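Local coordinates for protein lectin CEL-I, N-acetyl-D-galactosamine-specific C-type (Cucumaria echinata, PDB 4WQQ) that binds sugars through calcium as a C-type lectin, specific for N-acetylgalactosamine in nature and engineered here to recognise mannose, at residues Gln55-Phe59 / Phe115-Gly121; Gln68-Trp73 / Ala130-Met135; Ala28-Val33 / Arg43-Val47; Ala109-Gln114 / Asn124-Ala128. The protein carries 3 engineered substitutions. All blocks are in the same frame, centred on the assembly; numbering follows the deposited sequence.

The four contacts illustrate how one lectin fold carries calcium sites on its edge. Interaction 4, a hairpin, holds residues that bind calcium ions and mannose. Interaction 2, the parallel pairing deeper in the sheet, has its centre about 11 Å from those of interactions 1 and 4. It meets interaction 4 where W73 CZ3 lies 3.4 Å from Q114 NE2, and interaction 1 through a probable hydrogen bond of 2.8 Å from F115 N to L72 O. Interaction 3 continues the fold away from the sugar, with M135 O and V47 N 3.1 Å apart; its nearest atoms stay about 7 Å from interaction 4. Interaction 1 packs helix 52-65 against the loop after strand 112-116; the side chain of R116 is about 3 Å, at nearest atoms, from a bound mannose.

Interaction 1 (Gln55-Phe59 / Phe115-Gly121); sequences QAYVF and FRHTEGG
A helix can meet a hairpin loop through a few side chains, as helix 52-65 does here with Q55, V58 and F59 in packing on the C-type lectin hairpin 112-116/123-126. Residues 55-59 are regular helix (F59 N to Q55 O, 2.9 Å); F115 lies on strand 112-116, followed by a loop with G121 N bonded to T118 O at 3.0 Å. F59 and G121 CA atoms lie 5.8 Å apart. F59 (chi1 t, chi2 74°) lays its ring on the loop: G120 CA stands 3.9 Å from the centroid, 14° off the normal, a CH-pi contact, while H117 O meets the edge 3.3 Å from F59 CZ. V58, also t, brings CG1 to 3.4 Å from F115 CE2, F115 being m. Q55 (t, then p) sets NE2 over the F115 face; OE1 bonds W123. R116, its end leading away from the helix, makes a weak hydrogen bond to mannose. The G121 position calls for glycine, and two carbonyls share the Q55 NE2 amide, firmly at G120 O (3.0 Å), weakly at G121 O (3.0 Å).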
loop_
_atom_site.group_PDB
_atom_site.type_symbol
_atom_site.label_atom_id
_atom_site.label_comp_id
_atom_site.label_asym_id
_atom_site.label_seq_id
_atom_site.Cartn_x
_atom_site.Cartn_y
_atom_site.Cartn_z
ATOM N N GLN A 55 -8.947 18.977 1.823
ATOM C CA GLN A 55 -9.824 19.354 2.869
ATOM C C GLN A 55 -11.233 18.878 2.564
ATOM O O GLN A 55 -11.916 18.264 3.416
ATOM C CB GLN A 55 -9.792 20.894 3.037
ATOM C CG GLN A 55 -10.796 21.435 3.991
ATOM C CD GLN A 55 -10.439 21.243 5.463
ATOM O OE1 GLN A 55 -9.273 21.121 5.846
ATOM N NE2 GLN A 55 -11.463 21.244 6.280
ATOM N N ALA A 56 -11.733 19.219 1.366
ATOM C CA ALA A 56 -13.075 18.842 1.055
ATOM C C ALA A 56 -13.260 17.338 0.998
ATOM O O ALA A 56 -14.307 16.834 1.428
ATOM C CB ALA A 56 -13.513 19.528 -0.243
ATOM N N TYR A 57 -12.293 16.637 0.477
ATOM C CA TYR A 57 -12.366 15.168 0.338
ATOM C C TYR A 57 -12.524 14.565 1.748
ATOM O O TYR A 57 -13.437 13.787 2.043
ATOM C CB TYR A 57 -11.115 14.602 -0.329
ATOM C CG TYR A 57 -11.115 13.099 -0.149
ATOM C CD1 TYR A 57 -11.907 12.280 -0.931
ATOM C CD2 TYR A 57 -10.403 12.527 0.915
ATOM C CE1 TYR A 57 -11.995 10.928 -0.680
ATOM C CE2 TYR A 57 -10.469 11.184 1.159
ATOM C CZ TYR A 57 -11.249 10.375 0.386
ATOM O OH TYR A 57 -11.270 9.010 0.680
ATOM N N VAL A 58 -11.673 15.038 2.644
ATOM C CA VAL A 58 -11.700 14.578 4.047
ATOM C C VAL A 58 -12.992 14.868 4.774
ATOM O O VAL A 58 -13.584 14.011 5.387
ATOM C CB VAL A 58 -10.476 15.135 4.809
ATOM C CG1 VAL A 58 -10.574 14.848 6.327
ATOM C CG2 VAL A 58 -9.188 14.564 4.259
ATOM N N PHE A 59 -13.453 16.105 4.661
ATOM C CA PHE A 59 -14.637 16.552 5.332
ATOM C C PHE A 59 -15.835 15.743 4.792
ATOM O O PHE A 59 -16.686 15.256 5.579
ATOM C CB PHE A 59 -14.772 18.061 5.136
ATOM C CG PHE A 59 -16.048 18.621 5.703
ATOM C CD1 PHE A 59 -16.182 18.757 7.056
ATOM C CD2 PHE A 59 -17.087 18.988 4.881
ATOM C CE1 PHE A 59 -17.336 19.262 7.605
ATOM C CE2 PHE A 59 -18.274 19.431 5.422
ATOM C CZ PHE A 59 -18.398 19.605 6.782
ATOM N N PHE A 115 -11.031 19.256 12.700
ATOM C CA PHE A 115 -12.155 19.876 11.946
ATOM C C PHE A 115 -13.377 20.069 12.848
ATOM O O PHE A 115 -13.775 19.183 13.623
ATOM C CB PHE A 115 -12.634 18.946 10.812
ATOM C CG PHE A 115 -11.705 18.788 9.627
ATOM C CD1 PHE A 115 -10.413 19.258 9.585
ATOM C CD2 PHE A 115 -12.179 18.117 8.520
ATOM C CE1 PHE A 115 -9.616 19.051 8.488
ATOM C CE2 PHE A 115 -11.412 17.966 7.390
ATOM C CZ PHE A 115 -10.133 18.414 7.364
ATOM N N ARG A 116 -14.040 21.195 12.691
ATOM C CA ARG A 116 -15.458 21.331 13.024
ATOM C C ARG A 116 -16.350 20.629 11.989
ATOM O O ARG A 116 -15.928 20.392 10.871
ATOM C CB ARG A 116 -15.825 22.848 13.040
ATOM C CG ARG A 116 -14.923 23.548 13.995
ATOM C CD ARG A 116 -15.484 24.772 14.611
ATOM N NE ARG A 116 -15.562 24.512 16.044
ATOM C CZ ARG A 116 -15.072 25.306 17.013
ATOM N NH1 ARG A 116 -14.433 26.504 16.761
ATOM N NH2 ARG A 116 -15.227 24.891 18.256
ATOM N N HIS A 117 -17.568 20.301 12.392
ATOM C CA HIS A 117 -18.498 19.650 11.477
ATOM C C HIS A 117 -19.191 20.698 10.583
ATOM O O HIS A 117 -19.931 20.310 9.676
ATOM C CB HIS A 117 -19.564 18.789 12.175
ATOM C CG HIS A 117 -20.610 19.533 12.943
ATOM N ND1 HIS A 117 -20.391 20.074 14.199
ATOM C CD2 HIS A 117 -21.913 19.817 12.638
ATOM C CE1 HIS A 117 -21.530 20.593 14.648
ATOM N NE2 HIS A 117 -22.452 20.458 13.714
ATOM N N THR A 118 -18.896 21.960 10.824
ATOM C CA THR A 118 -19.547 23.082 10.084
ATOM C C THR A 118 -18.529 23.775 9.187
ATOM O O THR A 118 -17.297 23.543 9.283
ATOM C CB THR A 118 -20.119 24.068 11.076
ATOM O OG1 THR A 118 -19.093 24.490 11.975
ATOM C CG2 THR A 118 -21.224 23.492 11.788
ATOM N N GLU A 119 -19.036 24.589 8.259
ATOM C CA GLU A 119 -18.194 25.459 7.444
ATOM C C GLU A 119 -17.087 24.702 6.680
ATOM O O GLU A 119 -15.935 25.100 6.667
ATOM C CB GLU A 119 -17.576 26.587 8.294
ATOM C CG GLU A 119 -18.597 27.519 8.937
ATOM C CD GLU A 119 -17.969 28.693 9.685
ATOM O OE1 GLU A 119 -18.715 29.675 9.920
ATOM O OE2 GLU A 119 -16.735 28.665 10.021
ATOM N N GLY A 120 -17.444 23.581 6.072
ATOM C CA GLY A 120 -16.496 22.821 5.277
ATOM C C GLY A 120 -15.340 22.176 6.058
ATOM O O GLY A 120 -14.312 21.844 5.474
ATOM N N GLY A 121 -15.491 22.131 7.369
ATOM C CA GLY A 121 -14.434 21.529 8.231
ATOM C C GLY A 121 -13.414 22.484 8.747
ATOM O O GLY A 121 -12.274 22.089 9.083
#

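Interaction 2 (Gln68-Trp73 / Ala130-Met135); sequences QAGQLW and AQAKYM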
loop_
_atom_site.group_PDB
_atom_site.type_symbol
_atom_site.label_atom_id
_atom_site.label_comp_id
_atom_site.label_asym_id
_atom_site.label_seq_id
_atom_site.Cartn_x
_atom_site.Cartn_y
_atom_site.Cartn_z
ATOM N N GLN A 68 -23.097 13.052 13.415
ATOM C CA GLN A 68 -23.256 13.640 14.734
ATOM C C GLN A 68 -22.543 14.995 14.797
ATOM O O GLN A 68 -21.543 15.165 14.143
ATOM C CB GLN A 68 -22.723 12.719 15.825
ATOM C CG GLN A 68 -23.402 11.380 15.960
ATOM C CD GLN A 68 -22.714 10.509 16.975
ATOM O OE1 GLN A 68 -21.471 10.607 17.191
ATOM N NE2 GLN A 68 -23.506 9.610 17.618
ATOM N N ALA A 69 -23.043 15.930 15.597
ATOM C CA ALA A 69 -22.342 17.209 15.822
ATOM C C ALA A 69 -21.063 16.887 16.661
ATOM O O ALA A 69 -21.088 16.085 17.557
ATOM C CB ALA A 69 -23.203 18.201 16.518
ATOM N N GLY A 70 -19.945 17.363 16.203
ATOM C CA GLY A 70 -18.669 16.967 16.833
ATOM C C GLY A 70 -17.570 17.293 15.919
ATOM O O GLY A 70 -17.741 17.986 14.939
ATOM N N GLN A 71 -16.376 16.838 16.287
ATOM C CA GLN A 71 -15.192 17.220 15.605
ATOM C C GLN A 71 -14.428 15.983 15.150
ATOM O O GLN A 71 -14.748 14.843 15.518
ATOM C CB GLN A 71 -14.298 18.114 16.520
ATOM C CG GLN A 71 -14.876 19.507 16.852
ATOM C CD GLN A 71 -15.935 19.462 17.918
ATOM O OE1 GLN A 71 -15.772 18.851 19.000
ATOM N NE2 GLN A 71 -17.059 20.112 17.647
ATOM N N LEU A 72 -13.421 16.257 14.333
ATOM C CA LEU A 72 -12.547 15.266 13.709
ATOM C C LEU A 72 -11.097 15.627 13.968
ATOM O O LEU A 72 -10.570 16.604 13.435
ATOM C CB LEU A 72 -12.822 15.172 12.223
ATOM C CG LEU A 72 -11.998 14.126 11.412
ATOM C CD1 LEU A 72 -12.517 12.723 11.595
ATOM C CD2 LEU A 72 -11.917 14.437 9.958
ATOM N N TRP A 73 -10.392 14.816 14.763
ATOM C CA TRP A 73 -8.919 15.003 14.869
ATOM C C TRP A 73 -8.177 14.897 13.579
ATOM O O TRP A 73 -8.415 13.968 12.770
ATOM C CB TRP A 73 -8.314 13.973 15.806
ATOM C CG TRP A 73 -8.777 14.061 17.267
ATOM C CD1 TRP A 73 -9.260 13.051 18.009
ATOM C CD2 TRP A 73 -8.687 15.196 18.156
ATOM N NE1 TRP A 73 -9.531 13.462 19.280
ATOM C CE2 TRP A 73 -9.201 14.768 19.415
ATOM C CE3 TRP A 73 -8.238 16.540 18.016
ATOM C CZ2 TRP A 73 -9.273 15.638 20.543
ATOM C CZ3 TRP A 73 -8.310 17.383 19.107
ATOM C CH2 TRP A 73 -8.845 16.906 20.385
ATOM N N ALA A 130 -10.021 16.775 25.455
ATOM C CA ALA A 130 -11.114 16.747 24.517
ATOM C C ALA A 130 -11.147 15.436 23.756
ATOM O O ALA A 130 -10.147 14.698 23.680
ATOM C CB ALA A 130 -10.951 17.922 23.567
ATOM N N GLN A 131 -12.325 15.102 23.270
ATOM C CA GLN A 131 -12.465 13.903 22.481
ATOM C C GLN A 131 -13.144 14.241 21.152
ATOM O O GLN A 131 -13.904 15.186 21.072
ATOM C CB GLN A 131 -13.238 12.813 23.245
ATOM C CG GLN A 131 -12.521 12.430 24.544
ATOM C CD GLN A 131 -12.700 11.021 25.062
ATOM O OE1 GLN A 131 -12.304 10.726 26.209
ATOM N NE2 GLN A 131 -13.271 10.160 24.297
ATOM N N ALA A 132 -12.849 13.435 20.124
ATOM C CA ALA A 132 -13.291 13.620 18.785
ATOM C C ALA A 132 -13.141 12.325 18.035
ATOM O O ALA A 132 -12.478 11.416 18.529
ATOM C CB ALA A 132 -12.543 14.737 18.050
ATOM N N LYS A 133 -13.745 12.287 16.829
ATOM C CA LYS A 133 -13.582 11.176 15.891
ATOM C C LYS A 133 -12.188 11.330 15.253
ATOM O O LYS A 133 -11.531 12.330 15.539
ATOM C CB LYS A 133 -14.692 11.153 14.860
ATOM C CG LYS A 133 -16.069 11.254 15.467
ATOM C CD LYS A 133 -16.430 10.098 16.377
ATOM C CE LYS A 133 -17.860 10.319 16.990
ATOM N NZ LYS A 133 -18.906 10.330 15.927
ATOM N N TYR A 134 -11.727 10.386 14.440
ATOM C CA TYR A 134 -10.422 10.588 13.809
ATOM C C TYR A 134 -10.329 9.946 12.438
ATOM O O TYR A 134 -11.084 9.094 12.085
ATOM C CB TYR A 134 -9.273 10.180 14.736
ATOM C CG TYR A 134 -9.223 8.715 15.069
ATOM C CD1 TYR A 134 -9.997 8.183 16.072
ATOM C CD2 TYR A 134 -8.310 7.853 14.397
ATOM C CE1 TYR A 134 -9.891 6.854 16.382
ATOM C CE2 TYR A 134 -8.215 6.538 14.686
ATOM C CZ TYR A 134 -9.006 6.015 15.668
ATOM O OH TYR A 134 -8.946 4.661 16.028
ATOM N N MET A 135 -9.375 10.441 11.698
ATOM C CA MET A 135 -9.122 9.969 10.356
ATOM C C MET A 135 -7.612 9.697 10.195
ATOM O O MET A 135 -6.769 10.552 10.525
ATOM C CB MET A 135 -9.481 11.122 9.451
ATOM C CG MET A 135 -9.144 11.003 8.001
ATOM S SD MET A 135 -10.460 10.292 7.050
ATOM C CE MET A 135 -11.993 11.279 7.356
HETATM O O HOH W 1 -13.448 17.944 20.508
HETATM O O HOH W 2 -16.285 15.488 18.936
#
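In a parallel pair, a residue bonds to the two residues that flank its partner, as K133 does with Q71 and W73 on either side of L72. K133 N donates to Q71 O (3.0 Å) and W73 N to K133 O (2.8 Å), while strands 71-73 and 132-135 run with their short axes 4.3 Å apart at 46°. This is the parallel pairing of the mixed C-type lectin sheet, joining 71-77 to 132-140, with 112-116 on the other side of 71-77. By contrast, W73 O and M135 N are buried without any partner. Where the strands part at their start, water takes over: one molecule donates to both Q71 OE1 and Q131 O, 2.9 Å from each, and a second accepts from Q71 N (3.0 Å) while donating to Q131 O (3.2 Å). The ammonium of K133 is richly served, giving a hydrogen bond from NZ to Q68 OE1 at 2.9 Å, another to N20 and a salt bridge to D66. W73 NE1 lies 3.4 Å from A132 N, but both are donors; the indole bonds T23 O instead. A132 CB sits over one face of the five-membered ring of W73, 3.5 Å from its centroid, a CH-pi contact, and W73 CH2 rests 3.9 Å from A130 CB. On the L72 and K133 face, L72 CD1 reaches M135 CB at 4.0 Å. The result is a short polar ladder, hydrated at its open end, lysine-tied at its flank, with apolar contacts of W73 and L72 on its two faces.

Interaction 3 (Ala28-Val33 / Arg43-Val47); sequences AHHECV and RSDLV
A polar tie and an apolar wedge together join 28-33 to 43-47. The helix runs nearly antiparallel to extended strand 43-46 (161°, axes 6.2 Å apart), with CA pairs V33-D45 at 4.8 Å and H29-L46 at 5.8 Å. Among hydrogen bonds, S44 (chi1 t) gives OG to C32 O at 2.6 Å. A water 2.7 Å from H29 NE2 also donates to D45 OD2 at 2.7 Å, and H29 is t. D45, again t, is held from its own strand by a salt bridge, R43 NH1 to D45 OD2 at 2.9 Å, while its OD1 bonds T88. Of the closer backbone approaches, V33 CA makes a CA-H...O contact with S44 O, 3.2 Å. The apolar wedge is L46 (m, t): its CD1 lies 3.6 Å from H29 CA, its CD2 3.8 Å from C32 SG and 4.1 Å from A28 CB. C32 (m) is disulfide-bonded to C136, tying the first helix, 25-34, to C-terminal strand 132-140, as in C-type lectins; that strand pairs antiparallel with 42-46.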
loop_
_atom_site.group_PDB
_atom_site.type_symbol
_atom_site.label_atom_id
_atom_site.label_comp_id
_atom_site.label_asym_id
_atom_site.label_seq_id
_atom_site.Cartn_x
_atom_site.Cartn_y
_atom_site.Cartn_z
ATOM N N ALA A 28 -5.916 8.821 19.349
ATOM C CA ALA A 28 -6.128 8.772 17.904
ATOM C C ALA A 28 -4.760 8.675 17.132
ATOM O O ALA A 28 -4.642 7.955 16.151
ATOM C CB ALA A 28 -6.945 9.955 17.481
ATOM N N HIS A 29 -3.785 9.464 17.543
ATOM C CA HIS A 29 -2.484 9.504 16.943
ATOM C C HIS A 29 -1.864 8.107 17.018
ATOM O O HIS A 29 -1.403 7.556 16.005
ATOM C CB HIS A 29 -1.633 10.537 17.658
ATOM C CG HIS A 29 -0.277 10.707 17.062
ATOM N ND1 HIS A 29 0.736 11.349 17.708
ATOM C CD2 HIS A 29 0.176 10.452 15.815
ATOM C CE1 HIS A 29 1.813 11.366 16.926
ATOM N NE2 HIS A 29 1.501 10.814 15.775
ATOM N N HIS A 30 -1.857 7.557 18.246
ATOM C CA HIS A 30 -1.431 6.173 18.482
ATOM C C HIS A 30 -2.127 5.157 17.582
ATOM O O HIS A 30 -1.457 4.333 16.964
ATOM C CB HIS A 30 -1.634 5.826 19.978
ATOM C CG HIS A 30 -1.482 4.369 20.290
ATOM N ND1 HIS A 30 -0.253 3.782 20.543
ATOM C CD2 HIS A 30 -2.395 3.379 20.352
ATOM C CE1 HIS A 30 -0.426 2.486 20.765
ATOM N NE2 HIS A 30 -1.707 2.216 20.634
ATOM N N GLU A 31 -3.459 5.195 17.490
ATOM C CA GLU A 31 -4.192 4.246 16.725
ATOM C C GLU A 31 -3.824 4.360 15.256
ATOM O O GLU A 31 -3.560 3.359 14.601
ATOM C CB GLU A 31 -5.703 4.486 16.867
ATOM C CG GLU A 31 -6.275 3.956 18.171
ATOM C CD GLU A 31 -6.137 2.455 18.303
ATOM O OE1 GLU A 31 -5.917 2.009 19.442
ATOM O OE2 GLU A 31 -6.244 1.735 17.292
ATOM N N CYS A 32 -3.775 5.569 14.716
ATOM C CA CYS A 32 -3.361 5.689 13.301
ATOM C C CYS A 32 -1.974 5.133 12.996
ATOM O O CYS A 32 -1.772 4.435 12.030
ATOM C CB CYS A 32 -3.402 7.160 12.756
ATOM S SG CYS A 32 -5.083 7.825 12.594
ATOM N N VAL A 33 -1.007 5.475 13.839
ATOM C CA VAL A 33 0.357 5.088 13.576
ATOM C C VAL A 33 0.503 3.560 13.643
ATOM O O VAL A 33 1.361 2.970 12.962
ATOM C CB VAL A 33 1.311 5.857 14.512
ATOM C CG1 VAL A 33 2.726 5.312 14.391
ATOM C CG2 VAL A 33 1.340 7.323 14.129
ATOM N N ARG A 43 3.840 4.916 5.929
ATOM C CA ARG A 43 3.441 5.583 7.181
ATOM C C ARG A 43 1.947 5.692 7.219
ATOM O O ARG A 43 1.335 6.134 6.276
ATOM C CB ARG A 43 4.082 6.989 7.250
ATOM C CG ARG A 43 3.425 7.887 8.284
ATOM C CD ARG A 43 3.878 9.334 8.265
ATOM N NE ARG A 43 5.280 9.431 8.596
ATOM C CZ ARG A 43 5.756 9.420 9.831
ATOM N NH1 ARG A 43 4.959 9.549 10.880
ATOM N NH2 ARG A 43 7.041 9.360 10.024
ATOM N N SER A 44 1.353 5.243 8.329
ATOM C CA SER A 44 0.001 5.580 8.688
ATOM C C SER A 44 0.054 6.590 9.795
ATOM O O SER A 44 0.820 6.461 10.713
ATOM C CB SER A 44 -0.751 4.317 9.107
ATOM O OG SER A 44 -2.108 4.562 9.486
ATOM N N ASP A 45 -0.767 7.631 9.708
ATOM C CA ASP A 45 -0.695 8.728 10.686
ATOM C C ASP A 45 -2.019 9.465 10.670
ATOM O O ASP A 45 -2.933 9.176 9.823
ATOM C CB ASP A 45 0.485 9.608 10.334
ATOM C CG ASP A 45 1.112 10.285 11.516
ATOM O OD1 ASP A 45 0.369 10.704 12.459
ATOM O OD2 ASP A 45 2.341 10.537 11.467
ATOM N N LEU A 46 -2.236 10.327 11.618
ATOM C CA LEU A 46 -3.369 11.241 11.517
ATOM C C LEU A 46 -3.289 12.031 10.192
ATOM O O LEU A 46 -2.224 12.337 9.735
ATOM C CB LEU A 46 -3.379 12.210 12.702
ATOM C CG LEU A 46 -3.976 11.608 13.992
ATOM C CD1 LEU A 46 -3.633 12.452 15.189
ATOM C CD2 LEU A 46 -5.476 11.347 13.921
ATOM N N VAL A 47 -4.430 12.338 9.613
ATOM C CA VAL A 47 -4.501 13.029 8.309
ATOM C C VAL A 47 -3.819 14.392 8.414
ATOM O O VAL A 47 -3.984 15.157 9.391
ATOM C CB VAL A 47 -5.990 13.082 7.856
ATOM C CG1 VAL A 47 -6.805 13.933 8.815
ATOM C CG2 VAL A 47 -6.111 13.581 6.441
HETATM O O HOH W 3 3.474 10.463 13.913
#

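Interaction 4 (Ala109-Gln114 / Asn124-Ala128); sequences AEDYGQ and NDNSA. With CA (calcium ion), chain F; CA (calcium ion), chain E; CA (calcium ion), chain G; MAN (alpha-D-mannopyranose), chain H.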
loop_
_atom_site.group_PDB
_atom_site.type_symbol
_atom_site.label_atom_id
_atom_site.label_comp_id
_atom_site.label_asym_id
_atom_site.label_seq_id
_atom_site.Cartn_x
_atom_site.Cartn_y
_atom_site.Cartn_z
ATOM N N ALA A 109 -4.372 26.116 26.948
ATOM C CA ALA A 109 -4.284 24.673 26.994
ATOM C C ALA A 109 -4.947 23.991 25.824
ATOM O O ALA A 109 -5.775 23.128 26.015
ATOM C CB ALA A 109 -4.938 24.164 28.273
ATOM N N GLU A 110 -4.661 24.448 24.620
ATOM C CA GLU A 110 -5.190 23.804 23.444
ATOM C C GLU A 110 -4.080 23.666 22.447
ATOM O O GLU A 110 -3.679 24.645 21.761
ATOM C CB GLU A 110 -6.400 24.556 22.868
ATOM C CG GLU A 110 -7.626 24.583 23.769
ATOM C CD GLU A 110 -8.864 25.077 23.037
ATOM O OE1 GLU A 110 -8.724 26.066 22.249
ATOM O OE2 GLU A 110 -9.988 24.530 23.259
ATOM N N ASP A 111 -3.624 22.423 22.294
ATOM C CA ASP A 111 -2.529 22.143 21.419
ATOM C C ASP A 111 -2.837 21.201 20.215
ATOM O O ASP A 111 -1.940 20.786 19.521
ATOM C CB ASP A 111 -1.321 21.632 22.213
ATOM C CG ASP A 111 -0.668 22.713 23.150
ATOM O OD1 ASP A 111 -1.049 23.939 23.147
ATOM O OD2 ASP A 111 0.261 22.305 23.894
ATOM N N TYR A 112 -4.088 20.851 19.994
ATOM C CA TYR A 112 -4.445 19.713 19.125
ATOM C C TYR A 112 -5.498 20.124 18.123
ATOM O O TYR A 112 -6.586 20.583 18.496
ATOM C CB TYR A 112 -4.846 18.449 19.962
ATOM C CG TYR A 112 -3.760 18.139 20.906
ATOM C CD1 TYR A 112 -2.568 17.564 20.437
ATOM C CD2 TYR A 112 -3.817 18.604 22.233
ATOM C CE1 TYR A 112 -1.493 17.376 21.267
ATOM C CE2 TYR A 112 -2.724 18.414 23.072
ATOM C CZ TYR A 112 -1.589 17.787 22.596
ATOM O OH TYR A 112 -0.497 17.623 23.466
ATOM N N GLY A 113 -5.184 19.960 16.847
ATOM C CA GLY A 113 -6.049 20.398 15.762
ATOM C C GLY A 113 -7.161 19.430 15.367
ATOM O O GLY A 113 -7.017 18.225 15.520
ATOM N N GLN A 114 -8.311 19.961 14.937
ATOM C CA GLN A 114 -9.453 19.164 14.574
ATOM C C GLN A 114 -10.330 19.956 13.569
ATOM O O GLN A 114 -10.355 21.188 13.612
ATOM C CB GLN A 114 -10.295 18.781 15.835
ATOM C CG GLN A 114 -10.813 19.987 16.612
ATOM C CD GLN A 114 -11.549 19.709 17.911
ATOM O OE1 GLN A 114 -12.155 20.632 18.401
ATOM N NE2 GLN A 114 -11.452 18.518 18.508
ATOM N N ASN A 124 -10.242 23.957 14.410
ATOM C CA ASN A 124 -10.142 24.449 15.754
ATOM C C ASN A 124 -8.973 23.720 16.466
ATOM O O ASN A 124 -8.672 22.559 16.150
ATOM C CB ASN A 124 -11.414 24.126 16.469
ATOM C CG ASN A 124 -11.387 24.545 17.906
ATOM O OD1 ASN A 124 -10.954 25.635 18.262
ATOM N ND2 ASN A 124 -11.822 23.631 18.768
ATOM N N ASP A 125 -8.322 24.418 17.390
ATOM C CA ASP A 125 -7.451 23.812 18.364
ATOM C C ASP A 125 -8.241 23.429 19.616
ATOM O O ASP A 125 -9.117 24.182 20.101
ATOM C CB ASP A 125 -6.218 24.675 18.671
ATOM C CG ASP A 125 -6.577 26.065 19.260
ATOM O OD1 ASP A 125 -7.725 26.572 19.123
ATOM O OD2 ASP A 125 -5.666 26.671 19.804
ATOM N N ASN A 126 -7.891 22.271 20.167
ATOM C CA ASN A 126 -8.581 21.816 21.348
ATOM C C ASN A 126 -7.558 21.152 22.303
ATOM O O ASN A 126 -6.356 21.030 21.998
ATOM C CB ASN A 126 -9.760 20.913 20.945
ATOM C CG ASN A 126 -10.975 21.045 21.883
ATOM O OD1 ASN A 126 -10.831 21.213 23.106
ATOM N ND2 ASN A 126 -12.197 20.939 21.324
ATOM N N SER A 127 -8.049 20.718 23.440
ATOM C CA SER A 127 -7.170 20.293 24.503
ATOM C C SER A 127 -6.836 18.808 24.483
ATOM O O SER A 127 -7.431 18.042 23.777
ATOM C CB SER A 127 -7.848 20.610 25.821
ATOM O OG SER A 127 -8.873 19.637 26.030
ATOM N N ALA A 128 -5.961 18.403 25.391
ATOM C CA ALA A 128 -5.607 16.983 25.484
ATOM C C ALA A 128 -6.629 16.121 26.117
ATOM O O ALA A 128 -6.534 14.874 26.065
ATOM C CB ALA A 128 -4.258 16.900 26.248
HETATM CA CA CA F . -9.788 26.558 20.127
HETATM CA CA CA E . -1.590 25.718 21.637
HETATM CA CA CA G . 0.713 24.620 24.652
HETATM C C1 MAN H . -15.272 26.945 22.019
HETATM C C2 MAN H . -14.205 27.749 21.337
HETATM C C3 MAN H . -13.071 26.888 20.799
HETATM C C4 MAN H . -12.654 25.898 21.875
HETATM C C5 MAN H . -13.881 25.008 22.178
HETATM C C6 MAN H . -13.679 23.877 23.158
HETATM O O1 MAN H . -15.961 26.359 20.947
HETATM O O2 MAN H . -13.697 28.553 22.368
HETATM O O3 MAN H . -11.988 27.764 20.502
HETATM O O4 MAN H . -11.561 25.173 21.346
HETATM O O5 MAN H . -14.806 25.910 22.896
HETATM O O6 MAN H . -13.081 24.602 24.214
HETATM O O HOH W 4 -4.797 20.373 27.679
HETATM O O HOH W 5 -3.005 26.897 20.178
HETATM O O HOH W 6 -1.148 25.964 25.537
HETATM O O HOH W 7 2.663 24.332 23.488
#
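Carboxylates and carbonyls crowd together here because calcium pays for their repulsion: E110 OE1 and D125 O lie just 2.9 Å apart, both bound to the chain F ion. E110 serves two metals: its OE1 is 2.4 Å from the chain F calcium and its backbone O 2.4 Å from the chain E calcium, which D111 OD1 bridges to chain G. N124 OD1, D125 OD1 and the engineered E102 and N104 complete the first site; D125 also meets N105. Mannose O3 and O4 lie 2.5 and 2.6 Å from the chain F calcium, the hydroxyl-pair coordination of C-type lectins. N124 ND2 donates to mannose O4 (3.0 Å), and mannose O6 to E110 OE2 (3.2 Å), whose carboxylate also meets H106. An antiparallel ladder pairs Y112 with N126 and Q114 with N124; D111 and Y112 facing N126 form a classic beta bulge. Q114 OE1 accepts from N124 ND2 (3.0 Å) and N126 ND2 (2.9 Å). Strand 123-126 pairs with 112-116, which in turn pairs antiparallel with 71-77.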